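Local coordinates for UPF0147 protein MMP1188 (Methanococcus maripaludis S2, PDB 2QZG) that is of unknown function but folds as a small four-helix protein of the archaeal UPF0147 family, with two copies in the assembly, at residues T30-N35 with P75-T80. Residues are numbered along the deposited sequence; the frame is centred on the assembly and turned at random.
Sequences TTVPRN and PIHTRT
At one end of the helical bundle, T31, V32 and P33, in the loop joining helix 12-27 to helix 34-46, pack against P75, H77 and T78 at the start of helix 76-90. V32, a buried residue, touches all three through CG2. Its CG1 is anti to the backbone N (chi1 -173°), which leaves CG2 beside that N and aimed at the helix; this methyl meets the hydroxyl of T78 tip to tip, with CG2 3.4 Å from OG1. The same methyl comes obliquely to the H77 ring, CG2 lying 4.2 Å from NE2, and stands 4.4 Å from CG of P75. T31 takes the edge of the imidazole: its OG1 is near the ring plane, 3.3 Å from CE1 of H77. D29 bridges the two side chains, one carboxylate oxygen hydrogen-bonded to T31 OG1 and the other to H77 NE2; the bond to NE2 probably helps set the turn of the ring. One face of the imidazole is lined within its own helix by T78, whose OG1 lies 3.3 Å above the plane and offset toward the rim. The two prolines, each the N-cap residue of its helix, meet tip to tip, CD of P33 being 4.1 Å from CD of P75, while CG of P75 also rests near the backbone O of T31. The prolines thus pack two helix starts together and D29 ties T31 to H77: a loop between two helices packed on the N-terminal turn of another, at the end of an all-helical bundle.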
ATOM      1  N   THR C  30     -15.291   8.851  11.105  1.00 46.69           N
ATOM      2  CA  THR C  30     -15.708   9.426  12.394  1.00 47.38           C
ATOM      3  C   THR C  30     -15.179   8.681  13.634  1.00 47.54           C
ATOM      4  O   THR C  30     -15.252   9.203  14.754  1.00 47.45           O
ATOM      5  CB  THR C  30     -17.243   9.511  12.492  1.00 47.36           C
ATOM      6  OG1 THR C  30     -17.796   8.193  12.400  1.00 48.48           O
ATOM      7  CG2 THR C  30     -17.831  10.406  11.380  1.00 47.26           C
ATOM      8  N   THR C  31     -14.666   7.466  13.440  1.00 47.55           N
ATOM      9  CA  THR C  31     -14.110   6.674  14.544  1.00 47.48           C
ATOM     10  C   THR C  31     -12.670   7.076  14.865  1.00 47.70           C
ATOM     11  O   THR C  31     -12.022   6.473  15.726  1.00 47.94           O
ATOM     12  CB  THR C  31     -14.121   5.163  14.232  1.00 47.57           C
ATOM     13  OG1 THR C  31     -13.345   4.912  13.053  1.00 46.85           O
ATOM     14  CG2 THR C  31     -15.542   4.641  14.041  1.00 47.83           C
ATOM     15  N   VAL C  32     -12.167   8.087  14.164  1.00 47.99           N
ATOM     16  CA  VAL C  32     -10.772   8.493  14.300  1.00 48.09           C
ATOM     17  C   VAL C  32     -10.686   9.825  15.049  1.00 48.28           C
ATOM     18  O   VAL C  32     -11.489  10.730  14.787  1.00 48.20           O
ATOM     19  CB  VAL C  32     -10.046   8.545  12.904  1.00 48.45           C
ATOM     20  CG1 VAL C  32      -8.558   8.806  13.064  1.00 47.74           C
ATOM     21  CG2 VAL C  32     -10.226   7.226  12.183  1.00 46.89           C
ATOM     22  N   PRO C  33      -9.760   9.931  16.031  1.00 48.08           N
ATOM     23  CA  PRO C  33      -9.522  11.227  16.674  1.00 48.57           C
ATOM     24  C   PRO C  33      -9.374  12.363  15.650  1.00 48.87           C
ATOM     25  O   PRO C  33      -8.752  12.194  14.590  1.00 49.05           O
ATOM     26  CB  PRO C  33      -8.213  11.001  17.427  1.00 48.30           C
ATOM     27  CG  PRO C  33      -8.241   9.550  17.778  1.00 48.15           C
ATOM     28  CD  PRO C  33      -8.926   8.864  16.620  1.00 48.20           C
ATOM     29  N   ARG C  34      -9.949  13.507  15.972  1.00 49.28           N
ATOM     30  CA  ARG C  34      -9.946  14.635  15.067  1.00 49.39           C
ATOM     31  C   ARG C  34      -8.534  15.067  14.675  1.00 48.72           C
ATOM     32  O   ARG C  34      -8.325  15.490  13.551  1.00 49.01           O
ATOM     33  CB  ARG C  34     -10.785  15.797  15.638  1.00 50.26           C
ATOM     34  CG  ARG C  34     -12.254  15.436  15.712  1.00 52.20           C
ATOM     35  CD  ARG C  34     -13.141  16.591  15.981  1.00 57.94           C
ATOM     36  NE  ARG C  34     -13.540  17.273  14.759  1.00 62.86           N
ATOM     37  CZ  ARG C  34     -14.695  17.079  14.133  1.00 63.17           C
ATOM     38  NH1 ARG C  34     -15.591  16.216  14.608  1.00 62.75           N
ATOM     39  NH2 ARG C  34     -14.939  17.750  13.022  1.00 64.32           N
ATOM     40  N   ASN C  35      -7.567  14.944  15.579  1.00 47.83           N
ATOM     41  CA  ASN C  35      -6.190  15.320  15.254  1.00 47.65           C
ATOM     42  C   ASN C  35      -5.532  14.422  14.183  1.00 47.38           C
ATOM     43  O   ASN C  35      -4.687  14.869  13.419  1.00 47.01           O
ATOM     44  CB  ASN C  35      -5.324  15.399  16.513  1.00 47.47           C
ATOM     45  CG  ASN C  35      -5.040  14.040  17.114  1.00 47.59           C
ATOM     46  OD1 ASN C  35      -5.960  13.272  17.403  1.00 45.86           O
ATOM     47  ND2 ASN C  35      -3.756  13.732  17.302  1.00 46.22           N
ATOM     48  N   PRO C  75      -6.392   4.242  16.167  1.00 44.54           N
ATOM     49  CA  PRO C  75      -7.087   2.969  16.003  1.00 43.64           C
ATOM     50  C   PRO C  75      -6.294   2.026  15.122  1.00 43.14           C
ATOM     51  O   PRO C  75      -5.595   2.477  14.216  1.00 42.05           O
ATOM     52  CB  PRO C  75      -8.390   3.356  15.298  1.00 43.71           C
ATOM     53  CG  PRO C  75      -8.513   4.874  15.451  1.00 44.30           C
ATOM     54  CD  PRO C  75      -7.105   5.353  15.500  1.00 44.22           C
ATOM     55  N   ILE C  76      -6.406   0.728  15.398  1.00 42.52           N
ATOM     56  CA  ILE C  76      -5.694  -0.307  14.637  1.00 42.39           C
ATOM     57  C   ILE C  76      -5.946  -0.180  13.128  1.00 42.09           C
ATOM     58  O   ILE C  76      -4.985  -0.139  12.344  1.00 41.91           O
ATOM     59  CB  ILE C  76      -6.008  -1.748  15.158  1.00 42.11           C
ATOM     60  CG1 ILE C  76      -5.518  -1.893  16.600  1.00 42.53           C
ATOM     61  CG2 ILE C  76      -5.373  -2.802  14.238  1.00 42.86           C
ATOM     62  CD1 ILE C  76      -5.719  -3.284  17.253  1.00 42.65           C
ATOM     63  N   HIS C  77      -7.224  -0.066  12.738  1.00 41.62           N
ATOM     64  CA  HIS C  77      -7.607  -0.000  11.330  1.00 41.20           C
ATOM     65  C   HIS C  77      -6.963   1.182  10.614  1.00 40.99           C
ATOM     66  O   HIS C  77      -6.471   1.057   9.493  1.00 40.84           O
ATOM     67  CB  HIS C  77      -9.141  -0.028  11.150  1.00 41.71           C
ATOM     68  CG  HIS C  77      -9.837   1.271  11.438  1.00 42.25           C
ATOM     69  ND1 HIS C  77     -10.072   1.722  12.717  1.00 42.11           N
ATOM     70  CD2 HIS C  77     -10.385   2.198  10.609  1.00 42.92           C
ATOM     71  CE1 HIS C  77     -10.714   2.879  12.667  1.00 41.45           C
ATOM     72  NE2 HIS C  77     -10.927   3.185  11.402  1.00 41.88           N
ATOM     73  N   THR C  78      -6.951   2.330  11.276  1.00 40.25           N
ATOM     74  CA  THR C  78      -6.300   3.497  10.736  1.00 39.50           C
ATOM     75  C   THR C  78      -4.794   3.282  10.574  1.00 39.24           C
ATOM     76  O   THR C  78      -4.221   3.670   9.567  1.00 38.18           O
ATOM     77  CB  THR C  78      -6.584   4.711  11.605  1.00 39.67           C
ATOM     78  OG1 THR C  78      -7.983   4.731  11.909  1.00 40.42           O
ATOM     79  CG2 THR C  78      -6.220   6.005  10.860  1.00 37.77           C
ATOM     80  N   ARG C  79      -4.158   2.664  11.566  1.00 39.11           N
ATOM     81  CA  ARG C  79      -2.723   2.443  11.508  1.00 39.92           C
ATOM     82  C   ARG C  79      -2.347   1.670  10.230  1.00 39.96           C
ATOM     83  O   ARG C  79      -1.354   2.000   9.570  1.00 39.04           O
ATOM     84  CB  ARG C  79      -2.257   1.717  12.767  1.00 40.19           C
ATOM     85  CG  ARG C  79      -0.752   1.651  12.917  1.00 42.42           C
ATOM     86  CD  ARG C  79      -0.353   0.947  14.210  1.00 42.71           C
ATOM     87  NE  ARG C  79      -0.791   1.679  15.400  1.00 46.57           N
ATOM     88  CZ  ARG C  79      -0.241   2.815  15.832  1.00 47.59           C
ATOM     89  NH1 ARG C  79       0.774   3.363  15.164  1.00 47.46           N
ATOM     90  NH2 ARG C  79      -0.707   3.404  16.933  1.00 47.33           N
ATOM     91  N   THR C  80      -3.158   0.660   9.894  1.00 40.83           N
ATOM     92  CA  THR C  80      -2.990  -0.157   8.681  1.00 42.05           C
ATOM     93  C   THR C  80      -3.196   0.649   7.408  1.00 42.29           C
ATOM     94  O   THR C  80      -2.431   0.504   6.442  1.00 42.71           O
ATOM     95  CB  THR C  80      -3.913  -1.425   8.693  1.00 42.26           C
ATOM     96  OG1 THR C  80      -3.417  -2.352   9.660  1.00 42.48           O
ATOM     97  CG2 THR C  80      -3.919  -2.150   7.321  1.00 42.70           C
TER